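Local coordinates for putative Lipoprotein (Shewanella oneidensis, PDB 3U24) that is of unknown function but binds zinc and calcium ions and may be a lipid-anchored, zinc-dependent peptidase, at residues A[244-249]-A[482-487]; A[476-481]-A[493-498]. One frame throughout, in Å; residues are numbered along the deposited sequence.

Contact 1 (A[244-249]-A[482-487]); sequences ELYEQK and IHVKGM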
loop_
_atom_site.group_PDB
_atom_site.type_symbol
_atom_site.label_atom_id
_atom_site.label_comp_id
_atom_site.label_asym_id
_atom_site.label_seq_id
_atom_site.Cartn_x
_atom_site.Cartn_y
_atom_site.Cartn_z
ATOM N N GLU A 244 10.021 -10.477 17.796
ATOM C CA GLU A 244 9.571 -9.445 18.710
ATOM C C GLU A 244 9.201 -8.164 17.944
ATOM O O GLU A 244 8.128 -7.605 18.164
ATOM C CB GLU A 244 10.581 -9.138 19.821
ATOM C CG GLU A 244 9.987 -8.181 20.887
ATOM C CD GLU A 244 10.781 -8.023 22.197
ATOM O OE1 GLU A 244 12.043 -8.038 22.172
ATOM O OE2 GLU A 244 10.129 -7.843 23.276
ATOM N N LEU A 245 10.093 -7.694 17.082
ATOM C CA LEU A 245 9.842 -6.490 16.293
ATOM C C LEU A 245 8.703 -6.689 15.282
ATOM O O LEU A 245 7.942 -5.757 15.018
ATOM C CB LEU A 245 11.109 -5.990 15.610
ATOM C CG LEU A 245 12.218 -5.475 16.538
ATOM C CD1 LEU A 245 13.488 -5.174 15.733
ATOM C CD2 LEU A 245 11.779 -4.240 17.323
ATOM N N TYR A 246 8.569 -7.911 14.773
ATOM C CA TYR A 246 7.611 -8.184 13.721
ATOM C C TYR A 246 6.217 -8.099 14.306
ATOM O O TYR A 246 5.372 -7.395 13.769
ATOM C CB TYR A 246 7.861 -9.535 13.063
ATOM C CG TYR A 246 7.063 -9.748 11.795
ATOM C CD1 TYR A 246 5.777 -10.248 11.857
ATOM C CD2 TYR A 246 7.601 -9.477 10.556
ATOM C CE1 TYR A 246 5.020 -10.467 10.733
ATOM C CE2 TYR A 246 6.868 -9.675 9.410
ATOM C CZ TYR A 246 5.555 -10.185 9.513
ATOM O OH TYR A 246 4.773 -10.419 8.404
ATOM N N GLU A 247 5.997 -8.754 15.431
ATOM C CA GLU A 247 4.722 -8.657 16.119
ATOM C C GLU A 247 4.363 -7.224 16.519
ATOM O O GLU A 247 3.203 -6.817 16.372
ATOM C CB GLU A 247 4.711 -9.531 17.354
ATOM C CG GLU A 247 4.733 -11.040 17.069
ATOM C CD GLU A 247 3.399 -11.572 16.550
ATOM O OE1 GLU A 247 2.419 -10.785 16.391
ATOM O OE2 GLU A 247 3.321 -12.786 16.261
ATOM N N GLN A 248 5.330 -6.453 17.026
ATOM C CA GLN A 248 5.038 -5.081 17.428
ATOM C C GLN A 248 4.688 -4.299 16.155
ATOM O O GLN A 248 3.694 -3.552 16.145
ATOM C CB GLN A 248 6.191 -4.408 18.231
ATOM C CG GLN A 248 6.430 -4.975 19.630
ATOM C CD GLN A 248 7.785 -4.614 20.355
ATOM O OE1 GLN A 248 8.791 -4.225 19.749
ATOM N NE2 GLN A 248 7.795 -4.811 21.674
ATOM N N LYS A 249 5.462 -4.462 15.072
ATOM C CA LYS A 249 5.175 -3.716 13.834
ATOM C C LYS A 249 3.803 -4.089 13.254
ATOM O O LYS A 249 3.070 -3.233 12.773
ATOM C CB LYS A 249 6.262 -3.928 12.776
ATOM C CG LYS A 249 6.156 -3.014 11.546
ATOM C CD LYS A 249 7.459 -3.065 10.718
ATOM C CE LYS A 249 7.615 -1.955 9.677
ATOM N NZ LYS A 249 6.570 -1.974 8.649
ATOM N N ILE A 482 10.050 -15.213 6.261
ATOM C CA ILE A 482 11.324 -14.538 6.017
ATOM C C ILE A 482 11.812 -13.813 7.279
ATOM O O ILE A 482 12.927 -13.994 7.705
ATOM C CB ILE A 482 11.185 -13.552 4.826
ATOM C CG1 ILE A 482 11.157 -14.343 3.522
ATOM C CG2 ILE A 482 12.334 -12.533 4.785
ATOM C CD1 ILE A 482 10.857 -13.480 2.301
ATOM N N HIS A 483 10.942 -13.044 7.907
ATOM C CA HIS A 483 11.321 -12.205 9.030
ATOM C C HIS A 483 11.355 -12.901 10.376
ATOM O O HIS A 483 12.081 -12.468 11.276
ATOM C CB HIS A 483 10.412 -11.004 9.058
ATOM C CG HIS A 483 10.726 -10.053 7.970
ATOM N ND1 HIS A 483 11.851 -9.319 7.978
ATOM C CD2 HIS A 483 10.106 -9.807 6.753
ATOM C CE1 HIS A 483 11.921 -8.618 6.846
ATOM N NE2 HIS A 483 10.842 -8.892 6.110
ATOM N N VAL A 484 10.607 -14.000 10.500
ATOM C CA VAL A 484 10.448 -14.682 11.762
ATOM C C VAL A 484 11.055 -16.076 11.737
ATOM O O VAL A 484 11.522 -16.554 12.774
ATOM C CB VAL A 484 8.947 -14.755 12.215
ATOM C CG1 VAL A 484 8.812 -15.466 13.583
ATOM C CG2 VAL A 484 8.384 -13.344 12.316
ATOM N N LYS A 485 11.044 -16.731 10.585
ATOM C CA LYS A 485 11.383 -18.164 10.554
ATOM C C LYS A 485 12.587 -18.475 9.669
ATOM O O LYS A 485 12.808 -19.631 9.329
ATOM C CB LYS A 485 10.188 -19.000 10.059
ATOM C CG LYS A 485 8.943 -18.889 10.903
ATOM C CD LYS A 485 7.808 -19.672 10.254
ATOM C CE LYS A 485 7.946 -21.184 10.390
ATOM N NZ LYS A 485 7.396 -21.593 11.712
ATOM N N GLY A 486 13.337 -17.456 9.278
ATOM C CA GLY A 486 14.548 -17.660 8.459
ATOM C C GLY A 486 14.348 -18.331 7.098
ATOM O O GLY A 486 15.221 -19.033 6.645
HETATM N N MSE A 487 13.222 -18.112 6.425
HETATM C CA MSE A 487 13.014 -18.710 5.092
HETATM C C MSE A 487 14.082 -18.182 4.134
HETATM O O MSE A 487 14.390 -16.990 4.151
HETATM C CB MSE A 487 11.614 -18.379 4.570
HETATM C CG MSE A 487 11.341 -18.707 3.117
HETATM SE SE MSE A 487 9.495 -18.360 2.598
HETATM C CE MSE A 487 8.676 -20.058 3.085
#
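NE2 of His483, whose CB packs on the ring of Tyr246, is gripped by two backbone carbonyls, Ala514 O and Ser517 O, while ND1 on the other side of the imidazole receives Ile241 N. Both ring nitrogens are thus used, and the imidazole is fixed in rotation. CG of His483 lies anti to its carbonyl carbon (chi1 -73°), which leaves CB to make the closest approach across the contact, 3.5 Å from Tyr246 CD2. The two rings are tilted by 26° but slid well past each other, their centroids 6.0 Å apart, so this is scarcely a stack. Ile482 CG2, from the same helix, lies 4.0 Å above one face of the His483 ring, offset toward its rim. Val484 fills in at the root of the tyrosine: its CG2 is 3.9 Å from both Tyr246 CB and Tyr246 CG, coming in obliquely to the ring. Tyr246 holds CG anti to its own nitrogen (chi1 -169°), which sends the ring across from helix 243-254 to helix 459-485, where its hydroxyl bonds Asp479 one turn before His483. A phenylalanine in its place would keep the ring packing but would probably leave the buried carboxylate of Asp479 without one of its donors. Arg240, just ahead of helix 243-254, adds bonds to Ile482 O and Met487 O at the end of helix 459-485. Carbonyls around NE2 and a backbone donor at ND1 imply an imidazole that is probably neutral, with its proton on NE2, acting as a polar crosslink beside an apolar patch.

Contact 2 (A[476-481]-A[493-498]); sequences TILDYS and IALMMD. With CA (calcium ion), chain T.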
loop_
_atom_site.group_PDB
_atom_site.type_symbol
_atom_site.label_atom_id
_atom_site.label_comp_id
_atom_site.label_asym_id
_atom_site.label_seq_id
_atom_site.Cartn_x
_atom_site.Cartn_y
_atom_site.Cartn_z
ATOM N N THR A 476 1.448 -13.606 2.938
ATOM C CA THR A 476 1.517 -13.653 4.384
ATOM C C THR A 476 2.521 -14.692 4.845
ATOM O O THR A 476 3.364 -14.411 5.688
ATOM C CB THR A 476 0.116 -13.921 5.012
ATOM O OG1 THR A 476 -0.672 -12.764 4.815
ATOM C CG2 THR A 476 0.160 -14.211 6.511
ATOM N N ILE A 477 2.436 -15.884 4.291
ATOM C CA ILE A 477 3.417 -16.943 4.588
ATOM C C ILE A 477 4.860 -16.463 4.339
ATOM O O ILE A 477 5.765 -16.645 5.172
ATOM C CB ILE A 477 3.093 -18.211 3.787
ATOM C CG1 ILE A 477 1.724 -18.716 4.211
ATOM C CG2 ILE A 477 4.126 -19.322 3.997
ATOM C CD1 ILE A 477 1.253 -19.924 3.450
ATOM N N LEU A 478 5.057 -15.828 3.209
ATOM C CA LEU A 478 6.360 -15.383 2.786
ATOM C C LEU A 478 6.894 -14.311 3.721
ATOM O O LEU A 478 8.035 -14.402 4.236
ATOM C CB LEU A 478 6.267 -14.829 1.364
ATOM C CG LEU A 478 7.518 -14.142 0.793
ATOM C CD1 LEU A 478 8.392 -15.183 0.153
ATOM C CD2 LEU A 478 7.204 -13.098 -0.275
ATOM N N ASP A 479 6.073 -13.290 3.965
ATOM C CA ASP A 479 6.567 -12.154 4.743
ATOM C C ASP A 479 6.950 -12.595 6.161
ATOM O O ASP A 479 8.029 -12.254 6.667
ATOM C CB ASP A 479 5.580 -10.999 4.776
ATOM C CG ASP A 479 6.208 -9.713 5.324
ATOM O OD1 ASP A 479 7.011 -9.064 4.588
ATOM O OD2 ASP A 479 5.866 -9.335 6.478
ATOM N N TYR A 480 6.083 -13.403 6.756
ATOM C CA TYR A 480 6.269 -13.906 8.099
ATOM C C TYR A 480 7.447 -14.850 8.163
ATOM O O TYR A 480 8.310 -14.710 9.031
ATOM C CB TYR A 480 4.981 -14.606 8.582
ATOM C CG TYR A 480 5.021 -15.072 10.022
ATOM C CD1 TYR A 480 4.720 -14.205 11.067
ATOM C CD2 TYR A 480 5.399 -16.364 10.345
ATOM C CE1 TYR A 480 4.781 -14.632 12.412
ATOM C CE2 TYR A 480 5.468 -16.797 11.670
ATOM C CZ TYR A 480 5.138 -15.939 12.705
ATOM O OH TYR A 480 5.199 -16.382 14.034
ATOM N N SER A 481 7.495 -15.813 7.247
ATOM C CA SER A 481 8.551 -16.822 7.297
ATOM C C SER A 481 9.938 -16.223 7.102
ATOM O O SER A 481 10.871 -16.659 7.737
ATOM C CB SER A 481 8.282 -17.965 6.335
ATOM O OG SER A 481 6.980 -18.499 6.605
ATOM N N ILE A 493 11.171 -18.574 -3.282
ATOM C CA ILE A 493 10.863 -18.735 -4.711
ATOM C C ILE A 493 9.995 -19.987 -4.980
ATOM O O ILE A 493 9.067 -19.921 -5.777
ATOM C CB ILE A 493 12.145 -18.822 -5.592
ATOM C CG1 ILE A 493 12.945 -17.525 -5.543
ATOM C CG2 ILE A 493 11.820 -19.167 -7.057
ATOM C CD1 ILE A 493 12.155 -16.302 -5.971
ATOM N N ALA A 494 10.290 -21.098 -4.306
ATOM C CA ALA A 494 9.549 -22.357 -4.464
ATOM C C ALA A 494 8.130 -22.191 -3.891
ATOM O O ALA A 494 7.190 -22.664 -4.482
ATOM C CB ALA A 494 10.313 -23.552 -3.814
ATOM N N LEU A 495 7.961 -21.456 -2.778
ATOM C CA LEU A 495 6.614 -21.101 -2.304
ATOM C C LEU A 495 5.793 -20.374 -3.396
ATOM O O LEU A 495 4.674 -20.767 -3.755
ATOM C CB LEU A 495 6.706 -20.205 -1.069
ATOM C CG LEU A 495 5.417 -19.714 -0.361
ATOM C CD1 LEU A 495 4.803 -20.868 0.461
ATOM C CD2 LEU A 495 5.722 -18.486 0.529
HETATM N N MSE A 496 6.358 -19.301 -3.927
HETATM C CA MSE A 496 5.594 -18.470 -4.817
HETATM C C MSE A 496 5.317 -19.223 -6.124
HETATM O O MSE A 496 4.253 -19.099 -6.698
HETATM C CB MSE A 496 6.284 -17.117 -5.075
HETATM C CG MSE A 496 6.396 -16.103 -3.882
HETATM SE SE MSE A 496 4.893 -15.963 -2.577
HETATM C CE MSE A 496 3.567 -15.095 -3.706
HETATM N N MSE A 497 6.240 -20.048 -6.581
HETATM C CA MSE A 497 6.064 -20.701 -7.891
HETATM C C MSE A 497 5.335 -22.030 -7.771
HETATM O O MSE A 497 4.456 -22.309 -8.560
HETATM C CB MSE A 497 7.410 -20.912 -8.570
HETATM C CG MSE A 497 8.144 -19.625 -8.934
HETATM SE SE MSE A 497 9.747 -19.957 -10.103
HETATM C CE MSE A 497 8.945 -21.196 -11.376
ATOM N N ASP A 498 5.700 -22.845 -6.789
ATOM C CA ASP A 498 5.151 -24.205 -6.676
ATOM C C ASP A 498 3.834 -24.273 -5.888
ATOM O O ASP A 498 2.998 -25.123 -6.177
ATOM C CB ASP A 498 6.169 -25.141 -6.027
ATOM C CG ASP A 498 7.472 -25.237 -6.822
ATOM O OD1 ASP A 498 7.507 -24.920 -8.038
ATOM O OD2 ASP A 498 8.481 -25.646 -6.226
HETATM CA CA CA T . 9.546 -25.047 -9.131
HETATM O O HOH W 1 10.436 -26.571 -7.366
HETATM O O HOH W 2 8.927 -27.161 -9.496
HETATM O O HOH W 3 11.258 -23.588 -7.830
#
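Leu495 reaches across from helix 493-498 and sets its forked end against two neighbours on helix 476-481. Its CG lies anti to the backbone nitrogen (chi1 -179°). CD2 of Leu495 does most of the touching, 3.8 Å from Leu478 CB and also against Ile477 CG2, which CD1 meets as well at 3.9 Å, the side chains of Ile477 and Leu495 crossing at a slant. Selenomethionine Met496 approaches Leu478 from another direction, its SE 4.3 Å from Leu478 CB, so that Leu478 CB is touched by both Leu495 and Met496. The segments run antiparallel at 177° with axes 10.4 Å apart. Within helix 476-481, Ile477 O takes both Ser481 N and Ser481 OG, the latter at 2.6 Å, from opposite faces of its carbonyl plane. Beyond the apolar contact, Asp498 holds the calcium ion through OD1 alone (2.3 Å); three waters also bind the metal. A short turn joins helices 459-485 and 489-499, giving a helical hairpin. Helix 504-516 covers Met496 through Ala507 and Lys510, and helix 260-289 meets Ile477 at Met268.

In the fold
Contacts 1 and 2 both build on helix 459-485, and their centres lie 14 Å apart. Tyr246 OH of contact 1 comes within 2.5 Å of Asp479 OD2 on segment 476-481, and where that helix gives way to the turn, Met487 N lies 3.1 Å from Ser481 O. The helix therefore presents one side to helix 243-254 and another to its hairpin partner 489-499. Contact 1 stands away from the metal sites, whereas contact 2 holds calcium at Asp498, and the side chain of Ile477 is about 8 Å from a bound zinc ion. The zinc site of His408, His414 and Glu439 involves residues of neither contact.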